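Local coordinates for D-alanyl-D-alanine carboxypeptidase (Penicillin binding protein) family protein (Francisella tularensis subsp. tularensis, PDB 6OSU), which probably removes the terminal D-alanine from peptidoglycan precursor peptides, as a serine-type D-Ala-D-Ala carboxypeptidase of the penicillin-binding protein family, at residues L202-K208 with D256-Q261; I232-T236 with K247-L251. Residues are numbered along the deposited sequence.

Contact 1 of 2, residues L202-K208 with D256-Q261; sequences LVWNATK and DNFVLQ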
ATOM      1  N   LEU A 202      17.367   2.707 -12.657  1.00 61.92           N
ATOM      2  CA  LEU A 202      18.559   3.190 -11.971  1.00 61.31           C
ATOM      3  C   LEU A 202      19.713   3.281 -12.958  1.00 61.36           C
ATOM      4  O   LEU A 202      20.125   2.268 -13.532  1.00 61.04           O
ATOM      5  CB  LEU A 202      18.928   2.277 -10.796  1.00 60.46           C
ATOM      6  CG  LEU A 202      20.269   2.565 -10.114  1.00 61.28           C
ATOM      7  CD1 LEU A 202      20.294   3.967  -9.520  1.00 62.75           C
ATOM      8  CD2 LEU A 202      20.569   1.523  -9.050  1.00 60.44           C
ATOM      9  N   VAL A 203      20.226   4.492 -13.155  1.00 62.16           N
ATOM     10  CA  VAL A 203      21.435   4.731 -13.936  1.00 62.54           C
ATOM     11  C   VAL A 203      22.580   4.860 -12.942  1.00 61.55           C
ATOM     12  O   VAL A 203      22.676   5.861 -12.224  1.00 61.74           O
ATOM     13  CB  VAL A 203      21.306   5.985 -14.810  1.00 65.03           C
ATOM     14  CG1 VAL A 203      22.541   6.149 -15.688  1.00 67.00           C
ATOM     15  CG2 VAL A 203      20.040   5.917 -15.652  1.00 65.25           C
ATOM     16  N   TRP A 204      23.456   3.857 -12.901  1.00 60.42           N
ATOM     17  CA  TRP A 204      24.420   3.692 -11.818  1.00 61.04           C
ATOM     18  C   TRP A 204      25.838   3.734 -12.371  1.00 64.87           C
ATOM     19  O   TRP A 204      26.208   2.900 -13.203  1.00 65.15           O
ATOM     20  CB  TRP A 204      24.157   2.379 -11.078  1.00 58.17           C
ATOM     21  CG  TRP A 204      25.179   1.996 -10.057  1.00 57.74           C
ATOM     22  CD1 TRP A 204      26.080   0.976 -10.147  1.00 58.06           C
ATOM     23  CD2 TRP A 204      25.392   2.606  -8.775  1.00 57.82           C
ATOM     24  NE1 TRP A 204      26.846   0.917  -9.006  1.00 58.56           N
ATOM     25  CE2 TRP A 204      26.444   1.907  -8.149  1.00 58.13           C
ATOM     26  CE3 TRP A 204      24.798   3.678  -8.099  1.00 57.57           C
ATOM     27  CZ2 TRP A 204      26.917   2.244  -6.883  1.00 58.60           C
ATOM     28  CZ3 TRP A 204      25.269   4.012  -6.840  1.00 58.26           C
ATOM     29  CH2 TRP A 204      26.319   3.297  -6.246  1.00 58.87           C
ATOM     30  N   ASN A 205      26.625   4.704 -11.908  1.00 67.43           N
ATOM     31  CA  ASN A 205      28.044   4.800 -12.255  1.00 68.31           C
ATOM     32  C   ASN A 205      28.815   3.928 -11.274  1.00 68.46           C
ATOM     33  O   ASN A 205      29.076   4.332 -10.138  1.00 69.60           O
ATOM     34  CB  ASN A 205      28.521   6.248 -12.206  1.00 69.39           C
ATOM     35  CG  ASN A 205      29.922   6.427 -12.779  1.00 70.36           C
ATOM     36  OD1 ASN A 205      30.724   5.493 -12.803  1.00 69.40           O
ATOM     37  ND2 ASN A 205      30.221   7.639 -13.243  1.00 71.85           N
ATOM     38  N   ALA A 206      29.187   2.722 -11.711  1.00 67.63           N
ATOM     39  CA  ALA A 206      29.901   1.813 -10.823  1.00 68.14           C
ATOM     40  C   ALA A 206      31.324   2.285 -10.550  1.00 71.01           C
ATOM     41  O   ALA A 206      31.905   1.927  -9.520  1.00 71.77           O
ATOM     42  CB  ALA A 206      29.911   0.404 -11.413  1.00 67.97           C
ATOM     43  N   THR A 207      31.903   3.082 -11.452  1.00 73.28           N
ATOM     44  CA  THR A 207      33.261   3.573 -11.237  1.00 77.72           C
ATOM     45  C   THR A 207      33.307   4.564 -10.080  1.00 80.00           C
ATOM     46  O   THR A 207      34.073   4.387  -9.126  1.00 80.94           O
ATOM     47  CB  THR A 207      33.802   4.213 -12.518  1.00 79.33           C
ATOM     48  OG1 THR A 207      33.997   3.202 -13.518  1.00 78.96           O
ATOM     49  CG2 THR A 207      35.124   4.916 -12.247  1.00 81.64           C
ATOM     50  N   LYS A 208      32.490   5.614 -10.146  1.00 81.72           N
ATOM     51  CA  LYS A 208      32.416   6.601  -9.077  1.00 84.75           C
ATOM     52  C   LYS A 208      31.567   6.146  -7.899  1.00 83.33           C
ATOM     53  O   LYS A 208      31.614   6.788  -6.844  1.00 84.89           O
ATOM     54  CB  LYS A 208      31.857   7.920  -9.619  1.00 87.24           C
ATOM     55  CG  LYS A 208      32.888   8.832 -10.262  1.00 91.40           C
ATOM     56  CD  LYS A 208      32.271   9.606 -11.416  1.00 93.53           C
ATOM     57  CE  LYS A 208      33.023  10.896 -11.701  1.00 98.77           C
ATOM     58  NZ  LYS A 208      32.400  12.055 -10.999  1.00101.21           N
ATOM     59  N   ASP A 256      34.133   5.331 -17.825  1.00 99.07           N
ATOM     60  CA  ASP A 256      33.485   4.943 -16.579  1.00 95.06           C
ATOM     61  C   ASP A 256      32.492   3.811 -16.815  1.00 91.24           C
ATOM     62  O   ASP A 256      31.758   3.800 -17.804  1.00 92.31           O
ATOM     63  CB  ASP A 256      32.777   6.150 -15.962  1.00 95.29           C
ATOM     64  CG  ASP A 256      33.728   7.058 -15.206  1.00 98.94           C
ATOM     65  OD1 ASP A 256      33.476   7.318 -14.011  1.00 97.83           O
ATOM     66  OD2 ASP A 256      34.742   7.486 -15.799  1.00102.91           O
ATOM     67  N   ASN A 257      32.470   2.850 -15.899  1.00 87.18           N
ATOM     68  CA  ASN A 257      31.586   1.702 -16.026  1.00 83.73           C
ATOM     69  C   ASN A 257      30.210   2.040 -15.471  1.00 80.39           C
ATOM     70  O   ASN A 257      30.089   2.511 -14.336  1.00 80.00           O
ATOM     71  CB  ASN A 257      32.157   0.483 -15.306  1.00 83.35           C
ATOM     72  CG  ASN A 257      31.263  -0.730 -15.433  1.00 81.93           C
ATOM     73  OD1 ASN A 257      31.223  -1.378 -16.478  1.00 83.86           O
ATOM     74  ND2 ASN A 257      30.539  -1.048 -14.367  1.00 79.27           N
ATOM     75  N   PHE A 258      29.178   1.782 -16.266  1.00 78.41           N
ATOM     76  CA  PHE A 258      27.803   2.071 -15.891  1.00 75.04           C
ATOM     77  C   PHE A 258      26.961   0.808 -15.968  1.00 72.62           C
ATOM     78  O   PHE A 258      27.088   0.019 -16.912  1.00 74.26           O
ATOM     79  CB  PHE A 258      27.198   3.145 -16.795  1.00 75.53           C
ATOM     80  CG  PHE A 258      27.393   4.547 -16.296  1.00 76.35           C
ATOM     81  CD1 PHE A 258      28.588   5.212 -16.501  1.00 79.45           C
ATOM     82  CD2 PHE A 258      26.369   5.205 -15.636  1.00 75.45           C
ATOM     83  CE1 PHE A 258      28.766   6.505 -16.048  1.00 81.27           C
ATOM     84  CE2 PHE A 258      26.539   6.498 -15.180  1.00 77.27           C
ATOM     85  CZ  PHE A 258      27.739   7.150 -15.391  1.00 80.27           C
ATOM     86  N   VAL A 259      26.107   0.619 -14.968  1.00 69.39           N
ATOM     87  CA  VAL A 259      25.097  -0.434 -14.959  1.00 67.87           C
ATOM     88  C   VAL A 259      23.734   0.232 -15.061  1.00 67.91           C
ATOM     89  O   VAL A 259      23.451   1.197 -14.339  1.00 67.28           O
ATOM     90  CB  VAL A 259      25.194  -1.308 -13.698  1.00 64.70           C
ATOM     91  CG1 VAL A 259      24.140  -2.398 -13.735  1.00 62.82           C
ATOM     92  CG2 VAL A 259      26.584  -1.911 -13.571  1.00 66.22           C
ATOM     93  N   LEU A 260      22.896  -0.272 -15.962  1.00 68.76           N
ATOM     94  CA  LEU A 260      21.582   0.299 -16.231  1.00 68.50           C
ATOM     95  C   LEU A 260      20.532  -0.780 -16.022  1.00 68.04           C
ATOM     96  O   LEU A 260      20.576  -1.826 -16.677  1.00 68.57           O
ATOM     97  CB  LEU A 260      21.513   0.851 -17.656  1.00 70.43           C
ATOM     98  CG  LEU A 260      22.609   1.857 -18.013  1.00 72.87           C
ATOM     99  CD1 LEU A 260      23.160   1.586 -19.402  1.00 76.08           C
ATOM    100  CD2 LEU A 260      22.080   3.278 -17.912  1.00 73.51           C
ATOM    101  N   GLN A 261      19.601  -0.535 -15.103  1.00 67.81           N
ATOM    102  CA  GLN A 261      18.556  -1.499 -14.797  1.00 67.78           C
ATOM    103  C   GLN A 261      17.219  -0.789 -14.685  1.00 67.29           C
ATOM    104  O   GLN A 261      17.139   0.332 -14.174  1.00 66.03           O
ATOM    105  CB  GLN A 261      18.838  -2.250 -13.491  1.00 67.46           C
ATOM    106  CG  GLN A 261      20.292  -2.611 -13.274  1.00 70.33           C
ATOM    107  CD  GLN A 261      20.465  -3.662 -12.203  1.00 70.85           C
ATOM    108  OE1 GLN A 261      19.871  -4.736 -12.277  1.00 71.73           O
ATOM    109  NE2 GLN A 261      21.275  -3.358 -11.197  1.00 70.78           N
TER

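Contact 2 of 2, residues I232-T236 with K247-L251; sequences IESYT and KCNKL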
ATOM      1  N   ILE A 232      31.202   4.932 -24.052  1.00 90.03           N
ATOM      2  CA  ILE A 232      32.008   5.241 -25.226  1.00 93.82           C
ATOM      3  C   ILE A 232      31.915   6.716 -25.579  1.00 98.34           C
ATOM      4  O   ILE A 232      32.931   7.387 -25.755  1.00102.21           O
ATOM      5  CB  ILE A 232      31.578   4.345 -26.409  1.00 92.78           C
ATOM      6  CG1 ILE A 232      32.067   2.910 -26.190  1.00 89.90           C
ATOM      7  CG2 ILE A 232      32.066   4.910 -27.730  1.00 97.72           C
ATOM      8  CD1 ILE A 232      31.377   1.886 -27.074  1.00 89.36           C
ATOM      9  N   GLU A 233      30.697   7.245 -25.664  1.00 98.57           N
ATOM     10  CA  GLU A 233      30.461   8.656 -25.936  1.00101.28           C
ATOM     11  C   GLU A 233      29.704   9.282 -24.775  1.00 98.05           C
ATOM     12  O   GLU A 233      28.678   8.747 -24.336  1.00 94.28           O
ATOM     13  CB  GLU A 233      29.678   8.837 -27.239  1.00104.58           C
ATOM     14  CG  GLU A 233      30.545   8.881 -28.481  1.00110.04           C
ATOM     15  CD  GLU A 233      31.492  10.059 -28.467  1.00114.87           C
ATOM     16  OE1 GLU A 233      32.645   9.909 -28.928  1.00117.64           O
ATOM     17  OE2 GLU A 233      31.079  11.136 -27.982  1.00115.91           O
ATOM     18  N   SER A 234      30.211  10.417 -24.282  1.00 98.04           N
ATOM     19  CA  SER A 234      29.513  11.147 -23.229  1.00 95.18           C
ATOM     20  C   SER A 234      28.166  11.660 -23.722  1.00 95.18           C
ATOM     21  O   SER A 234      27.149  11.523 -23.034  1.00 93.12           O
ATOM     22  CB  SER A 234      30.373  12.305 -22.721  1.00 97.42           C
ATOM     23  OG  SER A 234      31.354  11.860 -21.799  1.00 96.86           O
ATOM     24  N   TYR A 235      28.140  12.254 -24.914  1.00 98.09           N
ATOM     25  CA  TYR A 235      26.906  12.746 -25.508  1.00 98.76           C
ATOM     26  C   TYR A 235      26.748  12.191 -26.917  1.00101.37           C
ATOM     27  O   TYR A 235      27.726  12.000 -27.643  1.00102.46           O
ATOM     28  CB  TYR A 235      26.863  14.286 -25.543  1.00100.62           C
ATOM     29  CG  TYR A 235      28.145  14.946 -26.006  1.00102.56           C
ATOM     30  CD1 TYR A 235      28.514  14.934 -27.347  1.00104.94           C
ATOM     31  CD2 TYR A 235      28.976  15.600 -25.105  1.00102.62           C
ATOM     32  CE1 TYR A 235      29.681  15.539 -27.774  1.00107.78           C
ATOM     33  CE2 TYR A 235      30.144  16.210 -25.524  1.00105.90           C
ATOM     34  CZ  TYR A 235      30.491  16.177 -26.860  1.00108.15           C
ATOM     35  OH  TYR A 235      31.652  16.779 -27.285  1.00111.50           O
ATOM     36  N   THR A 236      25.492  11.927 -27.288  1.00103.03           N
ATOM     37  CA  THR A 236      25.141  11.545 -28.646  1.00107.25           C
ATOM     38  C   THR A 236      24.242  12.565 -29.333  1.00113.07           C
ATOM     39  O   THR A 236      24.037  12.462 -30.549  1.00115.65           O
ATOM     40  CB  THR A 236      24.456  10.163 -28.659  1.00103.94           C
ATOM     41  OG1 THR A 236      24.870   9.421 -29.812  1.00106.40           O
ATOM     42  CG2 THR A 236      22.936  10.293 -28.669  1.00103.01           C
ATOM     43  N   LYS A 247      28.510  19.264 -18.795  1.00127.82           N
ATOM     44  CA  LYS A 247      27.795  18.529 -17.757  1.00122.65           C
ATOM     45  C   LYS A 247      27.531  17.093 -18.191  1.00116.36           C
ATOM     46  O   LYS A 247      27.468  16.192 -17.347  1.00113.47           O
ATOM     47  CB  LYS A 247      26.494  19.248 -17.390  1.00124.93           C
ATOM     48  CG  LYS A 247      25.231  18.690 -18.018  1.00124.23           C
ATOM     49  CD  LYS A 247      24.016  19.105 -17.205  1.00125.12           C
ATOM     50  CE  LYS A 247      22.730  18.946 -17.992  1.00125.09           C
ATOM     51  NZ  LYS A 247      21.559  19.476 -17.237  1.00126.03           N
ATOM     52  N   CYS A 248      27.394  16.856 -19.498  1.00114.49           N
ATOM     53  CA  CYS A 248      27.397  15.486 -19.999  1.00109.06           C
ATOM     54  C   CYS A 248      28.752  14.827 -19.782  1.00106.95           C
ATOM     55  O   CYS A 248      28.821  13.616 -19.546  1.00104.43           O
ATOM     56  CB  CYS A 248      27.031  15.456 -21.481  1.00110.19           C
ATOM     57  SG  CYS A 248      25.355  16.020 -21.873  1.00110.84           S
ATOM     58  N   ASN A 249      29.834  15.606 -19.846  1.00108.43           N
ATOM     59  CA  ASN A 249      31.166  15.035 -19.682  1.00106.97           C
ATOM     60  C   ASN A 249      31.473  14.722 -18.224  1.00104.28           C
ATOM     61  O   ASN A 249      32.231  13.788 -17.941  1.00102.46           O
ATOM     62  CB  ASN A 249      32.216  15.985 -20.256  1.00111.20           C
ATOM     63  CG  ASN A 249      32.281  15.937 -21.769  1.00113.31           C
ATOM     64  OD1 ASN A 249      31.997  16.925 -22.447  1.00116.56           O
ATOM     65  ND2 ASN A 249      32.663  14.785 -22.310  1.00111.90           N
ATOM     66  N   LYS A 250      30.903  15.488 -17.290  1.00104.28           N
ATOM     67  CA  LYS A 250      31.135  15.237 -15.870  1.00101.74           C
ATOM     68  C   LYS A 250      30.261  14.104 -15.343  1.00 95.58           C
ATOM     69  O   LYS A 250      30.727  13.277 -14.551  1.00 93.32           O
ATOM     70  CB  LYS A 250      30.883  16.512 -15.061  1.00104.65           C
ATOM     71  CG  LYS A 250      31.150  16.361 -13.570  1.00103.86           C
ATOM     72  CD  LYS A 250      30.569  17.524 -12.776  1.00106.44           C
ATOM     73  CE  LYS A 250      31.268  18.834 -13.097  1.00111.91           C
ATOM     74  NZ  LYS A 250      32.586  18.948 -12.413  1.00114.25           N
ATOM     75  N   LEU A 251      28.996  14.053 -15.766  1.00 92.89           N
ATOM     76  CA  LEU A 251      28.090  13.008 -15.300  1.00 88.11           C
ATOM     77  C   LEU A 251      28.365  11.672 -15.976  1.00 85.66           C
ATOM     78  O   LEU A 251      28.176  10.618 -15.357  1.00 82.81           O
ATOM     79  CB  LEU A 251      26.639  13.424 -15.540  1.00 86.92           C
ATOM     80  CG  LEU A 251      26.166  14.683 -14.815  1.00 89.05           C
ATOM     81  CD1 LEU A 251      24.771  15.079 -15.280  1.00 89.22           C
ATOM     82  CD2 LEU A 251      26.196  14.476 -13.309  1.00 87.96           C
TER

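Contact 1 of 2, residues L202-K208 with D256-Q261
N205 CA lies over the face of the F258 ring, 3.8 Å from its centroid and 14° off the normal, a CH-pi contact within a non-hydrogen-bonded antiparallel pair. Strands 202-205 and 258-261 (167°, axes 4.8 Å apart) belong to a three-stranded antiparallel sheet, with 201-205 in the middle between 210-212 and the outer strand 258-262. Two hydrogen-bonded pairs hold the register: L202 N to Q261 O (2.8 Å) with Q261 N to L202 O (3.3 Å), then W204 N to V259 O (3.0 Å) with V259 N to W204 O (2.9 Å). V203, N205, F258 and L260 share one face; on the other, W204 NE1 hydrogen-bonds to Y104 O and Q261 NE2 to K102 O. Beyond N205 the first strand ends in an Asx motif, K208 N donating to N205 OD1 (3.2 Å), yet hydrogen bonding goes on: A206 N reaches N257 O (2.8 Å) and N257 N reaches T207 OG1 (2.9 Å). A side-chain hydroxyl thus replaces a backbone acceptor, so polar bonding outlasts the regular ladder.

Contact 2 of 2, residues I232-T236 with K247-L251
Y235 lays the edge of its ring along the helix segment 247-251, with Y235 CD2 4.1 Å from C248 CB, an atom near the ring plane and so not stacked on its face; the side chain of N249 comes near the same edge. Next to it, S234 directs its CA-to-CB bond at the helix, and S234 CB comes within 3.8 Å of C248 O. Of the CA atoms, those of S234 and N249 come nearest, 5.5 Å apart. The S234 hydroxyl is hydrogen-bonded to the carbonyl of F252, just past the segment. The contact is small: 193 Å², summed over both sides, is shared by S234, Y235, C248 and N249. The backbones of T236 and C220 are hydrogen-bonded, and the disulfide from C248 to C220 ties helix 242-251 to helix 214-220, away from the annotated sites. Upstream, I232 and E233 both face K223, a classic beta bulge in the antiparallel hairpin of strands 223-224 and 231-233, whose following loop packs on helix 242-251.

How the contacts relate
The contacts have centres 13 Å apart and meet directly: F258 CZ lies 3.5 Å from L251 O, which joins the ring of contact 1 to the helix of contact 2. Helix 242-251 and strand 258-262 are consecutive, and contact 2 falls between the strands paired in contact 1. They differ in distance from the predicted active site. At one end of contact 1, the side chain of Q261 is about 8 Å from that of S124 and about 11 Å from that of K278, predicted active-site and substrate-binding residues, and about 4 Å from a bound 1,2-ethanediol, probably from the crystallisation liquor. Contact 2 lies away from these sites, beside the opposite end of the ladder.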